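Local atomic coordinates of aminofutalosine deaminase (Helicobacter pylori, PDB entry 7LKK), a protein that deaminates aminofutalosine in the menaquinone pathway of this bacterium, using a metal ion held in its active site. Residues Ile45-Asp50 / Thr55-His60; Asn68-Pro73 / Leu403-His408; Ala89-Gly94 / Leu100-Asn105; Asn152-Leu157 / Lys370-Asn375; Leu229-Val232 / Trp238-Asn241. All coordinates share one frame; numbering follows the deposited sequence.

Contact 1 (Ile45-Asp50 / Thr55-His60); sequences IVEIGD and TLKYPH
Glu-47 turns CG away from its own backbone N (chi1 -170°) and stays extended, so its carboxylate reaches across to Lys-57 and Tyr-58. Lys-57 comes to meet it with a fully stretched chain, whereas Tyr-58 sets CG beside the backbone N (chi1 -59°), which brings the phenol to the same carboxylate. The two oxygens are shared out. Glu-47 OE1 accepts a hydrogen bond from Tyr-58 OH at 2.6 Å, and Glu-47 OE2 forms a salt bridge with Lys-57 NZ at 2.8 Å. Both donors meet the syn side of their oxygen, tilted about 25° from the carboxylate plane. The carboxylate lies at the edge of the tyrosine ring, while Lys-57 CG rests over one face of that ring, toward the rim, 3.7 Å above the plane. A glutamate suits the place because it is long enough to span the gap and has one oxygen for each donor; the paired charge probably favours its ionised form. The contact lies on the surface. Val-46 and Glu-47 form a classic beta bulge opposite Val-40 of strand 37-41, against which Tyr-58 also packs, and the short helix 51-57, capped by Asp-50, links the outermost strand 45-50 to the residues that return to it.

Contact 2 (Asn68-Pro73 / Leu403-His408); sequences NSVLLP and LQFLLH
The phenyl ring of Phe-405 is met obliquely by Val-70 and Leu-72, while Phe-390 of the neighbouring strand 387-391 pairs with it edge-to-face. In this amidohydrolase, the ring fills the gap between helix 401-408 and the first part of strand 69-80, the long strand that runs on into the TIM barrel. Val-70 uses CG1, 3.9 Å from Phe-405 CD1, on the flank of the ring nearer the helix backbone. Leu-72, pointing against the incoming phenylalanine, lies on the same side of the ring plane as Val-70. Both its methyls sit beside the far end of the ring, CD1 toward CE2 and CD2 toward CE1: Leu-72 CD1 is 3.7 Å from Phe-405 CZ and CD2 3.9 Å from that same carbon. Phe-405 can reach so far because its CG points away from the backbone N (chi1 168°), carrying the ring off the helix and onto the strand. Branched aliphatic residues suit the strand here, since they offer rounded methyl surfaces to a flat ring, and all three residues are buried. The other flank of the helix faces the second subunit, where Leu-403 and Leu-407 pack on Tyr-93 of that subunit. Within the helix a weak side-chain bond adds to one turn: Gln-404 OE1 lies at the edge of the His-408 ring and accepts from its NE2 at 3.0 Å, with a bent N-H...O angle of 131°.

Contact 3 (Ala89-Gly94 / Leu100-Asn105); sequences ASFDYG and LGSVLN
Phe-91 and Val-103 make the tight half of this contact. Val-103 CG2 sits almost squarely over the phenyl ring, 3.5 Å from its centroid and only 8° off the ring normal, a CH-pi contact. The methyl gets there because CG2 lies opposite the carbonyl carbon of Val-103, the other methyl taking the place opposite N (chi1 171°). A beta-branched residue suits this spot, as it can press one methyl onto the ring while staying within the helix. Beside it, Ser-102 OG approaches Phe-91 CB at 3.4 Å and accepts a hydrogen bond from Asp-92 N at 2.9 Å, nearly straight at 158°. The same hydroxyl also bonds to Trp-99 O, one turn back, so this small polar side chain joins the loop backbone to the helix. The looser side is that of Ser-90 and Asp-92, which are partly exposed. There Asp-92 CG comes no nearer to Ser-102 CB than 4.0 Å. Residues of the second subunit lie close by, and Gln-400 NE2 of that subunit donates a hydrogen bond to Tyr-93 O. Together loop 89-94 and helix 96-106 form part of the excursion that follows the first barrel strand, at whose C-terminal end His-79 and His-81 bind the iron as the HxH motif of amidohydrolases. Val-103 comes within about 4 Å of the bound methylthio-coformycin, so the arrangement borders the active-site pocket.

Contact 4 (Asn152-Leu157 / Lys370-Asn375); sequences NAVVFL and KALALN
Val-154 and Leu-372 lie with their CA atoms 7.1 Å apart, where the extended strand 152-159 passes the end of helix 366-371 and Ala-373, at positive phi (54°), turns the chain in a Schellman motif. Val-154 CG2, opposite its own carbonyl carbon (chi1 179°), is thereby the methyl directed at this turn, 4.1 Å from Leu-372 CG. The two side chains slide past one another in opposite directions, so a methyl is laid alongside a branch point. Short, branched apolar side chains suit a buried strand face packed on a turn. The conformation modelled for Leu-374 is doubtful, because its CD2 falls too close to the carbonyl O of Leu-372; its side chain lies near Val-154 and Asn-152 CB, but the detail of that approach is equally uncertain. Strand 152-159 is the third of the eight parallel strands of the TIM barrel common to amidohydrolases. Val-155 packs outward on helix 166-180, while Asn-152 and Val-154 face the incoming turn, consistent with segment 370-375 closing the N-terminal end of the barrel, away from the mouth of the active site. Polar atoms at the turn are met by residues of other barrel strands: Leu-372 O accepts from Lys-188, and Ala-371 O from His-270. Such partners suit carbonyls left at a helix end, which have no following turn to bond to. Asn-152 keeps its apolar CB toward Leu-374 while its amide ND2 bonds to Ser-132 of the adjoining strand. Leu-372 also comes within about 7 Å of the side chain of His-79, an iron ligand.

Contact 5 (Leu229-Val232 / Trp238-Asn241); sequences LEWV and WFEN
Trp-231 and Phe-239 meet mainly through the CB of the phenylalanine rather than through its ring. Trp-231 holds its indole clear of the backbone N, which swings it over toward the 3-10 segment. Phe-239 CB then lies over one face of the five-membered ring of Trp-231, 3.5 Å from its centroid and 21° off the normal, a CH-pi contact. With CG opposite its carbonyl carbon (chi1 -84°), Phe-239 leads its phenyl away, leaving the two rings oblique, with planes 31° apart. The far end of the indole rests on backbone: Trp-231 CZ3 is 3.6 Å from Glu-240 CA. A broad indole suits this place because it can span two successive residues of the segment. Its NE1 hydrogen-bonds to the hydroxyl of Tyr-243. Away from the indole, a water links the two segments, donating to Glu-230 OE2 at 3.0 Å and accepting from Trp-238 N at 2.9 Å. The phenyl of Phe-239 also receives Trp-238 CE3, 3.8 Å above its plane. Beyond the pair, Phe-239 stacks on Tyr-197 and meets Phe-242 edge-to-face. The segment thus bridges helix 226-234 to helix 242-247, while Trp-238 and Phe-239 also pack on helix 96-106 through Ser-97 and Phe-96.

Overall arrangement
Contact 1 comes first along the chain, and contacts 3, 4 and 5 all fall in the interval spanned by contact 2, whose two segments are 330 residues apart. Contact 1 belongs to the small four-stranded sheet, its centre about 22 Å from that of contact 2. Contacts 2 and 4 both involve strands that run into the barrel, 69-80 and 152-159, with centres about 24 Å apart. Contacts 3 and 5 lie on the far side of the chain from contact 1, about 53 and 59 Å away centre to centre, and touch where Leu-100 packs on Phe-239 and Trp-238, near the bound inhibitor. Contacts 2 and 3 meet across the dimer interface: Gln-404 packs on Phe-91 and Leu-403 on Tyr-93, both of the other subunit.

Contact 1 (Ile45-Asp50 / Thr55-His60)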
# COMPACT_ATOMS: atom_id res chain seq x y z
N ILE A 45 -28.10 18.65 2.36
CA ILE A 45 -28.73 17.74 1.41
C ILE A 45 -30.24 17.86 1.55
O ILE A 45 -30.79 17.67 2.64
CB ILE A 45 -28.26 16.30 1.65
CG1 ILE A 45 -26.76 16.18 1.39
CG2 ILE A 45 -29.04 15.33 0.76
CD1 ILE A 45 -26.14 14.91 1.92
N VAL A 46 -30.91 18.18 0.44
CA VAL A 46 -32.34 18.45 0.45
C VAL A 46 -33.15 17.23 0.03
O VAL A 46 -34.13 16.87 0.68
CB VAL A 46 -32.66 19.66 -0.45
CG1 VAL A 46 -34.15 19.82 -0.63
CG2 VAL A 46 -32.06 20.93 0.15
N GLU A 47 -32.74 16.56 -1.05
CA GLU A 47 -33.51 15.44 -1.58
C GLU A 47 -32.58 14.52 -2.36
O GLU A 47 -31.63 14.96 -3.01
CB GLU A 47 -34.65 15.93 -2.47
CG GLU A 47 -35.64 14.84 -2.87
CD GLU A 47 -36.88 15.39 -3.55
OE1 GLU A 47 -37.28 16.53 -3.22
OE2 GLU A 47 -37.44 14.69 -4.41
N ILE A 48 -32.87 13.22 -2.28
CA ILE A 48 -32.14 12.19 -3.00
C ILE A 48 -33.13 11.41 -3.87
O ILE A 48 -34.28 11.20 -3.47
CB ILE A 48 -31.40 11.24 -2.04
CG1 ILE A 48 -30.54 12.04 -1.06
CG2 ILE A 48 -30.54 10.24 -2.81
CD1 ILE A 48 -30.21 11.29 0.21
N GLY A 49 -32.68 10.99 -5.05
CA GLY A 49 -33.55 10.22 -5.92
C GLY A 49 -32.87 9.96 -7.25
O GLY A 49 -31.73 10.37 -7.48
N ASP A 50 -33.59 9.24 -8.10
CA ASP A 50 -33.14 9.04 -9.48
C ASP A 50 -32.88 10.38 -10.14
O ASP A 50 -33.68 11.31 -10.03
CB ASP A 50 -34.19 8.25 -10.26
CG ASP A 50 -33.84 8.12 -11.73
OD1 ASP A 50 -32.93 7.34 -12.06
OD2 ASP A 50 -34.48 8.81 -12.56
N THR A 55 -34.52 15.82 -12.15
CA THR A 55 -34.51 16.95 -13.07
C THR A 55 -35.90 17.28 -13.58
O THR A 55 -36.18 18.44 -13.91
CB THR A 55 -33.58 16.66 -14.25
OG1 THR A 55 -33.99 15.45 -14.89
CG2 THR A 55 -32.14 16.51 -13.77
N LEU A 56 -36.79 16.29 -13.66
CA LEU A 56 -38.18 16.56 -14.02
C LEU A 56 -38.92 17.23 -12.87
O LEU A 56 -39.71 18.16 -13.09
CB LEU A 56 -38.88 15.27 -14.43
CG LEU A 56 -38.30 14.48 -15.60
CD1 LEU A 56 -39.00 13.14 -15.73
CD2 LEU A 56 -38.40 15.27 -16.89
N LYS A 57 -38.68 16.78 -11.64
CA LYS A 57 -39.33 17.37 -10.48
C LYS A 57 -38.87 18.80 -10.23
O LYS A 57 -39.65 19.63 -9.76
CB LYS A 57 -39.07 16.50 -9.25
CG LYS A 57 -39.76 16.96 -7.98
CD LYS A 57 -39.56 15.95 -6.86
CE LYS A 57 -40.28 16.36 -5.59
NZ LYS A 57 -40.16 15.33 -4.53
N TYR A 58 -37.61 19.10 -10.55
CA TYR A 58 -37.02 20.43 -10.34
C TYR A 58 -36.38 20.91 -11.64
O TYR A 58 -35.15 20.97 -11.75
CB TYR A 58 -36.00 20.39 -9.20
CG TYR A 58 -36.58 19.93 -7.89
CD1 TYR A 58 -37.46 20.73 -7.17
CD2 TYR A 58 -36.26 18.68 -7.36
CE1 TYR A 58 -38.00 20.32 -5.97
CE2 TYR A 58 -36.80 18.26 -6.16
CZ TYR A 58 -37.66 19.08 -5.47
OH TYR A 58 -38.20 18.67 -4.27
N PRO A 59 -37.19 21.27 -12.63
CA PRO A 59 -36.63 21.59 -13.96
C PRO A 59 -35.89 22.92 -14.02
O PRO A 59 -35.18 23.16 -15.01
CB PRO A 59 -37.86 21.62 -14.86
CG PRO A 59 -39.00 21.97 -13.96
CD PRO A 59 -38.67 21.37 -12.61
N HIS A 60 -36.05 23.80 -13.03
CA HIS A 60 -35.39 25.09 -13.02
C HIS A 60 -34.12 25.11 -12.17
O HIS A 60 -33.37 26.07 -12.26
CB HIS A 60 -36.34 26.17 -12.49
CG HIS A 60 -37.50 26.44 -13.39
ND1 HIS A 60 -37.38 27.12 -14.58
CD2 HIS A 60 -38.81 26.13 -13.26
CE1 HIS A 60 -38.57 27.22 -15.14
NE2 HIS A 60 -39.45 26.62 -14.37

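Contact 2 (Asn68-Pro73 / Leu403-His408)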
# COMPACT_ATOMS: atom_id res chain seq x y z
N ASN A 68 -19.85 7.74 -15.64
CA ASN A 68 -18.70 6.91 -15.26
C ASN A 68 -17.98 7.46 -14.04
O ASN A 68 -16.76 7.34 -13.91
CB ASN A 68 -17.73 6.75 -16.43
CG ASN A 68 -18.34 5.98 -17.58
OD1 ASN A 68 -19.32 5.25 -17.40
ND2 ASN A 68 -17.78 6.15 -18.77
N SER A 69 -18.73 8.06 -13.12
CA SER A 69 -18.17 8.70 -11.94
C SER A 69 -18.87 8.17 -10.70
O SER A 69 -19.91 7.51 -10.78
CB SER A 69 -18.30 10.23 -12.03
OG SER A 69 -17.69 10.71 -13.22
N VAL A 70 -18.29 8.46 -9.55
CA VAL A 70 -18.83 8.06 -8.26
C VAL A 70 -19.11 9.32 -7.44
O VAL A 70 -18.22 10.16 -7.27
CB VAL A 70 -17.88 7.12 -7.50
CG1 VAL A 70 -18.34 6.94 -6.06
CG2 VAL A 70 -17.78 5.78 -8.21
N LEU A 71 -20.34 9.43 -6.96
CA LEU A 71 -20.74 10.48 -6.03
C LEU A 71 -20.85 9.88 -4.64
O LEU A 71 -21.48 8.83 -4.46
CB LEU A 71 -22.08 11.10 -6.46
CG LEU A 71 -22.78 12.08 -5.51
CD1 LEU A 71 -21.88 13.26 -5.22
CD2 LEU A 71 -24.10 12.54 -6.11
N LEU A 72 -20.22 10.52 -3.66
CA LEU A 72 -20.16 9.99 -2.31
C LEU A 72 -19.91 11.15 -1.35
O LEU A 72 -19.57 12.26 -1.78
CB LEU A 72 -19.06 8.91 -2.18
CG LEU A 72 -17.62 9.36 -1.96
CD1 LEU A 72 -16.80 8.22 -1.36
CD2 LEU A 72 -16.98 9.85 -3.25
N PRO A 73 -20.11 10.94 -0.05
CA PRO A 73 -19.81 12.01 0.91
C PRO A 73 -18.32 12.32 0.92
O PRO A 73 -17.48 11.45 0.70
CB PRO A 73 -20.26 11.43 2.25
CG PRO A 73 -21.18 10.32 1.91
CD PRO A 73 -20.71 9.77 0.61
N LEU A 403 -15.09 -1.47 -4.04
CA LEU A 403 -13.70 -1.91 -4.08
C LEU A 403 -12.95 -1.26 -5.23
O LEU A 403 -11.83 -0.76 -5.05
CB LEU A 403 -13.63 -3.43 -4.19
CG LEU A 403 -12.25 -4.03 -4.45
CD1 LEU A 403 -11.26 -3.64 -3.36
CD2 LEU A 403 -12.33 -5.54 -4.60
N GLN A 404 -13.54 -1.24 -6.43
CA GLN A 404 -12.87 -0.62 -7.57
C GLN A 404 -12.66 0.87 -7.34
O GLN A 404 -11.64 1.44 -7.76
CB GLN A 404 -13.68 -0.84 -8.85
CG GLN A 404 -13.86 -2.30 -9.24
CD GLN A 404 -12.59 -2.93 -9.78
OE1 GLN A 404 -11.64 -2.24 -10.15
NE2 GLN A 404 -12.58 -4.26 -9.84
N PHE A 405 -13.62 1.53 -6.68
CA PHE A 405 -13.43 2.93 -6.31
C PHE A 405 -12.21 3.11 -5.42
O PHE A 405 -11.36 3.97 -5.68
CB PHE A 405 -14.69 3.47 -5.61
CG PHE A 405 -14.49 4.80 -4.95
CD1 PHE A 405 -14.59 5.97 -5.68
CD2 PHE A 405 -14.18 4.88 -3.60
CE1 PHE A 405 -14.40 7.20 -5.07
CE2 PHE A 405 -13.99 6.11 -2.99
CZ PHE A 405 -14.10 7.27 -3.73
N LEU A 406 -12.12 2.32 -4.35
CA LEU A 406 -10.98 2.43 -3.44
C LEU A 406 -9.66 2.14 -4.13
O LEU A 406 -8.63 2.73 -3.78
CB LEU A 406 -11.17 1.49 -2.24
CG LEU A 406 -12.29 1.86 -1.26
CD1 LEU A 406 -12.40 0.81 -0.16
CD2 LEU A 406 -12.06 3.24 -0.67
N LEU A 407 -9.67 1.25 -5.12
CA LEU A 407 -8.44 0.89 -5.81
C LEU A 407 -7.99 1.98 -6.78
O LEU A 407 -6.79 2.22 -6.93
CB LEU A 407 -8.62 -0.44 -6.55
CG LEU A 407 -8.74 -1.69 -5.69
CD1 LEU A 407 -8.98 -2.92 -6.56
CD2 LEU A 407 -7.51 -1.88 -4.82
N HIS A 408 -8.94 2.65 -7.44
CA HIS A 408 -8.60 3.54 -8.54
C HIS A 408 -8.75 5.03 -8.22
O HIS A 408 -8.20 5.85 -8.96
CB HIS A 408 -9.45 3.20 -9.77
CG HIS A 408 -9.26 1.80 -10.26
ND1 HIS A 408 -8.06 1.33 -10.74
CD2 HIS A 408 -10.12 0.75 -10.31
CE1 HIS A 408 -8.18 0.06 -11.08
NE2 HIS A 408 -9.42 -0.31 -10.83

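Contact 3 (Ala89-Gly94 / Leu100-Asn105)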
# COMPACT_ATOMS: atom_id res chain seq x y z
N ALA A 89 12.33 11.66 6.63
CA ALA A 89 13.14 10.60 7.23
C ALA A 89 13.79 11.07 8.53
O ALA A 89 14.83 10.54 8.93
CB ALA A 89 14.20 10.11 6.25
N SER A 90 13.19 12.05 9.21
CA SER A 90 13.76 12.52 10.47
C SER A 90 13.58 11.52 11.60
O SER A 90 14.34 11.56 12.57
CB SER A 90 13.13 13.87 10.86
OG SER A 90 13.41 14.87 9.90
N PHE A 91 12.60 10.63 11.50
CA PHE A 91 12.27 9.69 12.57
C PHE A 91 12.54 8.26 12.12
O PHE A 91 12.38 7.92 10.95
CB PHE A 91 10.80 9.84 13.00
CG PHE A 91 10.40 11.24 13.37
CD1 PHE A 91 11.29 12.08 14.03
CD2 PHE A 91 9.14 11.72 13.08
CE1 PHE A 91 10.92 13.37 14.37
CE2 PHE A 91 8.76 13.01 13.42
CZ PHE A 91 9.66 13.84 14.07
N ASP A 92 12.96 7.43 13.07
CA ASP A 92 13.25 6.03 12.80
C ASP A 92 11.96 5.21 12.74
O ASP A 92 11.00 5.48 13.46
CB ASP A 92 14.17 5.45 13.86
CG ASP A 92 15.56 6.05 13.83
OD1 ASP A 92 15.91 6.73 12.84
OD2 ASP A 92 16.31 5.84 14.81
N TYR A 93 11.96 4.21 11.87
CA TYR A 93 10.85 3.28 11.74
C TYR A 93 11.34 1.86 12.00
O TYR A 93 12.55 1.59 12.01
CB TYR A 93 10.19 3.37 10.36
CG TYR A 93 9.56 4.71 10.08
CD1 TYR A 93 8.74 5.32 11.02
CD2 TYR A 93 9.78 5.37 8.88
CE1 TYR A 93 8.16 6.56 10.78
CE2 TYR A 93 9.20 6.60 8.62
CZ TYR A 93 8.39 7.19 9.57
OH TYR A 93 7.81 8.41 9.32
N GLY A 94 10.40 0.95 12.23
CA GLY A 94 10.70 -0.44 12.52
C GLY A 94 10.45 -0.84 13.95
O GLY A 94 10.44 -2.05 14.24
N LEU A 100 9.79 6.70 18.82
CA LEU A 100 9.57 7.70 19.87
C LEU A 100 10.89 8.31 20.33
O LEU A 100 10.99 9.52 20.53
CB LEU A 100 8.82 7.08 21.04
CG LEU A 100 8.44 8.03 22.19
CD1 LEU A 100 7.77 9.29 21.66
CD2 LEU A 100 7.54 7.32 23.19
N GLY A 101 11.92 7.47 20.52
CA GLY A 101 13.22 7.99 20.88
C GLY A 101 13.78 8.96 19.85
O GLY A 101 14.41 9.95 20.20
N SER A 102 13.55 8.67 18.56
CA SER A 102 14.04 9.57 17.52
C SER A 102 13.24 10.87 17.48
O SER A 102 13.80 11.93 17.19
CB SER A 102 14.01 8.88 16.16
OG SER A 102 12.69 8.77 15.66
N VAL A 103 11.94 10.81 17.77
CA VAL A 103 11.13 12.03 17.81
C VAL A 103 11.62 12.93 18.94
O VAL A 103 11.79 14.14 18.75
CB VAL A 103 9.64 11.68 17.99
CG1 VAL A 103 8.82 12.94 18.26
CG2 VAL A 103 9.11 10.96 16.75
N LEU A 104 11.87 12.35 20.11
CA LEU A 104 12.33 13.15 21.24
C LEU A 104 13.74 13.68 20.99
O LEU A 104 14.02 14.86 21.28
CB LEU A 104 12.28 12.31 22.52
CG LEU A 104 10.88 11.96 23.01
CD1 LEU A 104 10.85 10.56 23.59
CD2 LEU A 104 10.39 12.97 24.03
N ASN A 105 14.64 12.85 20.46
CA ASN A 105 15.99 13.30 20.15
C ASN A 105 16.01 14.36 19.07
O ASN A 105 16.98 15.12 18.97
CB ASN A 105 16.85 12.10 19.73
CG ASN A 105 17.16 11.17 20.89
OD1 ASN A 105 17.10 11.57 22.05
ND2 ASN A 105 17.51 9.93 20.57

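Contact 4 (Asn152-Leu157 / Lys370-Asn375)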
# COMPACT_ATOMS: atom_id res chain seq x y z
N ASN A 152 -13.61 21.53 7.16
CA ASN A 152 -14.15 21.45 8.51
C ASN A 152 -13.07 20.92 9.44
O ASN A 152 -12.45 19.89 9.16
CB ASN A 152 -15.38 20.55 8.56
CG ASN A 152 -16.47 20.99 7.60
OD1 ASN A 152 -16.95 22.12 7.66
ND2 ASN A 152 -16.87 20.09 6.71
N ALA A 153 -12.83 21.62 10.55
CA ALA A 153 -11.72 21.29 11.43
C ALA A 153 -12.21 21.11 12.86
O ALA A 153 -12.88 21.99 13.40
CB ALA A 153 -10.63 22.37 11.38
N VAL A 154 -11.87 19.96 13.45
CA VAL A 154 -11.98 19.74 14.88
C VAL A 154 -10.55 19.65 15.41
O VAL A 154 -9.87 18.64 15.20
CB VAL A 154 -12.78 18.48 15.22
CG1 VAL A 154 -12.83 18.28 16.73
CG2 VAL A 154 -14.19 18.58 14.65
N VAL A 155 -10.10 20.70 16.10
CA VAL A 155 -8.72 20.77 16.56
C VAL A 155 -8.67 20.27 18.00
O VAL A 155 -9.26 20.87 18.90
CB VAL A 155 -8.16 22.20 16.45
CG1 VAL A 155 -6.82 22.29 17.17
CG2 VAL A 155 -8.02 22.59 14.99
N PHE A 156 -7.99 19.14 18.20
CA PHE A 156 -7.78 18.56 19.52
C PHE A 156 -6.47 19.13 20.07
O PHE A 156 -5.39 18.72 19.65
CB PHE A 156 -7.71 17.04 19.44
CG PHE A 156 -8.99 16.38 19.00
CD1 PHE A 156 -9.29 16.27 17.65
CD2 PHE A 156 -9.86 15.84 19.92
CE1 PHE A 156 -10.46 15.65 17.24
CE2 PHE A 156 -11.04 15.22 19.52
CZ PHE A 156 -11.33 15.13 18.17
N LEU A 157 -6.58 20.07 21.01
CA LEU A 157 -5.39 20.54 21.72
C LEU A 157 -4.91 19.43 22.64
O LEU A 157 -5.60 19.07 23.60
CB LEU A 157 -5.70 21.81 22.51
CG LEU A 157 -4.50 22.40 23.25
CD1 LEU A 157 -3.39 22.77 22.28
CD2 LEU A 157 -4.90 23.60 24.09
N LYS A 370 -19.33 10.41 12.83
CA LYS A 370 -19.86 10.15 14.17
C LYS A 370 -18.80 10.38 15.24
O LYS A 370 -19.11 10.90 16.32
CB LYS A 370 -20.39 8.72 14.25
CG LYS A 370 -21.75 8.51 13.60
CD LYS A 370 -22.71 9.65 13.92
CE LYS A 370 -23.06 10.46 12.68
NZ LYS A 370 -24.41 11.08 12.79
N ALA A 371 -17.55 10.02 14.95
CA ALA A 371 -16.49 10.23 15.93
C ALA A 371 -16.27 11.71 16.20
O ALA A 371 -16.04 12.11 17.35
CB ALA A 371 -15.19 9.58 15.44
N LEU A 372 -16.34 12.54 15.17
CA LEU A 372 -16.12 13.97 15.32
C LEU A 372 -17.40 14.75 15.61
O LEU A 372 -17.36 15.98 15.66
CB LEU A 372 -15.42 14.52 14.06
CG LEU A 372 -13.88 14.51 14.04
CD1 LEU A 372 -13.27 13.21 14.56
CD2 LEU A 372 -13.33 14.84 12.67
N ALA A 373 -18.54 14.07 15.77
CA ALA A 373 -19.83 14.73 16.04
C ALA A 373 -20.12 15.80 14.98
O ALA A 373 -20.51 16.93 15.28
CB ALA A 373 -19.88 15.34 17.44
N LEU A 374 -19.93 15.40 13.73
CA LEU A 374 -20.10 16.22 12.53
C LEU A 374 -21.37 15.80 11.82
O LEU A 374 -21.71 14.61 11.83
CB LEU A 374 -18.87 15.94 11.62
CG LEU A 374 -17.63 16.84 11.60
CD1 LEU A 374 -17.67 18.10 10.75
CD2 LEU A 374 -17.53 17.30 13.10
N ASN A 375 -22.07 16.74 11.16
CA ASN A 375 -23.35 16.42 10.50
C ASN A 375 -23.14 16.11 9.02
O ASN A 375 -23.71 16.72 8.11
CB ASN A 375 -24.37 17.55 10.67
CG ASN A 375 -25.74 17.19 10.13
OD1 ASN A 375 -26.17 16.04 10.22
ND2 ASN A 375 -26.44 18.18 9.58

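Contact 5 (Leu229-Val232 / Trp238-Asn241)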
# COMPACT_ATOMS: atom_id res chain seq x y z
N LEU A 229 2.27 -1.54 26.40
CA LEU A 229 1.50 -2.57 27.10
C LEU A 229 2.27 -3.13 28.28
O LEU A 229 1.71 -3.32 29.37
CB LEU A 229 1.11 -3.68 26.12
CG LEU A 229 0.33 -4.86 26.71
CD1 LEU A 229 -1.02 -4.40 27.24
CD2 LEU A 229 0.16 -5.96 25.68
N GLU A 230 3.57 -3.42 28.09
CA GLU A 230 4.38 -3.94 29.18
C GLU A 230 4.55 -2.91 30.29
O GLU A 230 4.60 -3.26 31.47
CB GLU A 230 5.75 -4.37 28.66
CG GLU A 230 5.75 -5.59 27.75
CD GLU A 230 7.06 -5.74 27.01
OE1 GLU A 230 7.14 -6.59 26.10
OE2 GLU A 230 8.03 -5.02 27.34
N TRP A 231 4.65 -1.63 29.91
CA TRP A 231 4.75 -0.57 30.90
C TRP A 231 3.44 -0.41 31.67
O TRP A 231 3.43 -0.38 32.91
CB TRP A 231 5.13 0.74 30.22
CG TRP A 231 5.47 1.86 31.17
CD1 TRP A 231 4.87 3.08 31.25
CD2 TRP A 231 6.50 1.85 32.17
NE1 TRP A 231 5.46 3.83 32.23
CE2 TRP A 231 6.47 3.10 32.81
CE3 TRP A 231 7.46 0.91 32.57
CZ2 TRP A 231 7.34 3.44 33.84
CZ3 TRP A 231 8.32 1.25 33.60
CH2 TRP A 231 8.26 2.50 34.22
N VAL A 232 2.32 -0.32 30.95
CA VAL A 232 1.04 -0.08 31.59
C VAL A 232 0.67 -1.24 32.51
O VAL A 232 0.21 -1.04 33.64
CB VAL A 232 -0.04 0.18 30.53
CG1 VAL A 232 -1.44 0.06 31.13
CG2 VAL A 232 0.15 1.55 29.89
N TRP A 238 10.83 -1.23 27.93
CA TRP A 238 11.62 -0.11 27.43
C TRP A 238 11.36 1.17 28.22
O TRP A 238 12.27 1.98 28.44
CB TRP A 238 11.33 0.10 25.95
CG TRP A 238 12.09 1.22 25.31
CD1 TRP A 238 13.36 1.18 24.82
CD2 TRP A 238 11.61 2.55 25.07
NE1 TRP A 238 13.71 2.40 24.30
CE2 TRP A 238 12.65 3.26 24.44
CE3 TRP A 238 10.40 3.21 25.33
CZ2 TRP A 238 12.52 4.60 24.07
CZ3 TRP A 238 10.28 4.54 24.96
CH2 TRP A 238 11.33 5.22 24.34
N PHE A 239 10.12 1.38 28.66
CA PHE A 239 9.75 2.61 29.35
C PHE A 239 10.36 2.73 30.75
O PHE A 239 10.12 3.75 31.42
CB PHE A 239 8.23 2.74 29.44
CG PHE A 239 7.60 3.32 28.20
CD1 PHE A 239 7.61 4.68 27.97
CD2 PHE A 239 6.99 2.49 27.27
CE1 PHE A 239 7.03 5.21 26.84
CE2 PHE A 239 6.41 3.01 26.13
CZ PHE A 239 6.43 4.38 25.92
N GLU A 240 11.11 1.72 31.21
CA GLU A 240 11.74 1.80 32.52
C GLU A 240 12.66 3.01 32.64
O GLU A 240 12.68 3.69 33.67
CB GLU A 240 12.54 0.52 32.80
CG GLU A 240 11.72 -0.66 33.25
CD GLU A 240 12.53 -1.94 33.28
OE1 GLU A 240 13.78 -1.85 33.32
OE2 GLU A 240 11.93 -3.04 33.26
N ASN A 241 13.42 3.30 31.59
CA ASN A 241 14.37 4.40 31.59
C ASN A 241 13.89 5.60 30.79
O ASN A 241 14.64 6.57 30.64
CB ASN A 241 15.72 3.93 31.03
CG ASN A 241 16.25 2.70 31.74
OD1 ASN A 241 16.35 1.62 31.15
ND2 ASN A 241 16.59 2.85 33.01
O HOH W 1 9.84 -3.05 25.96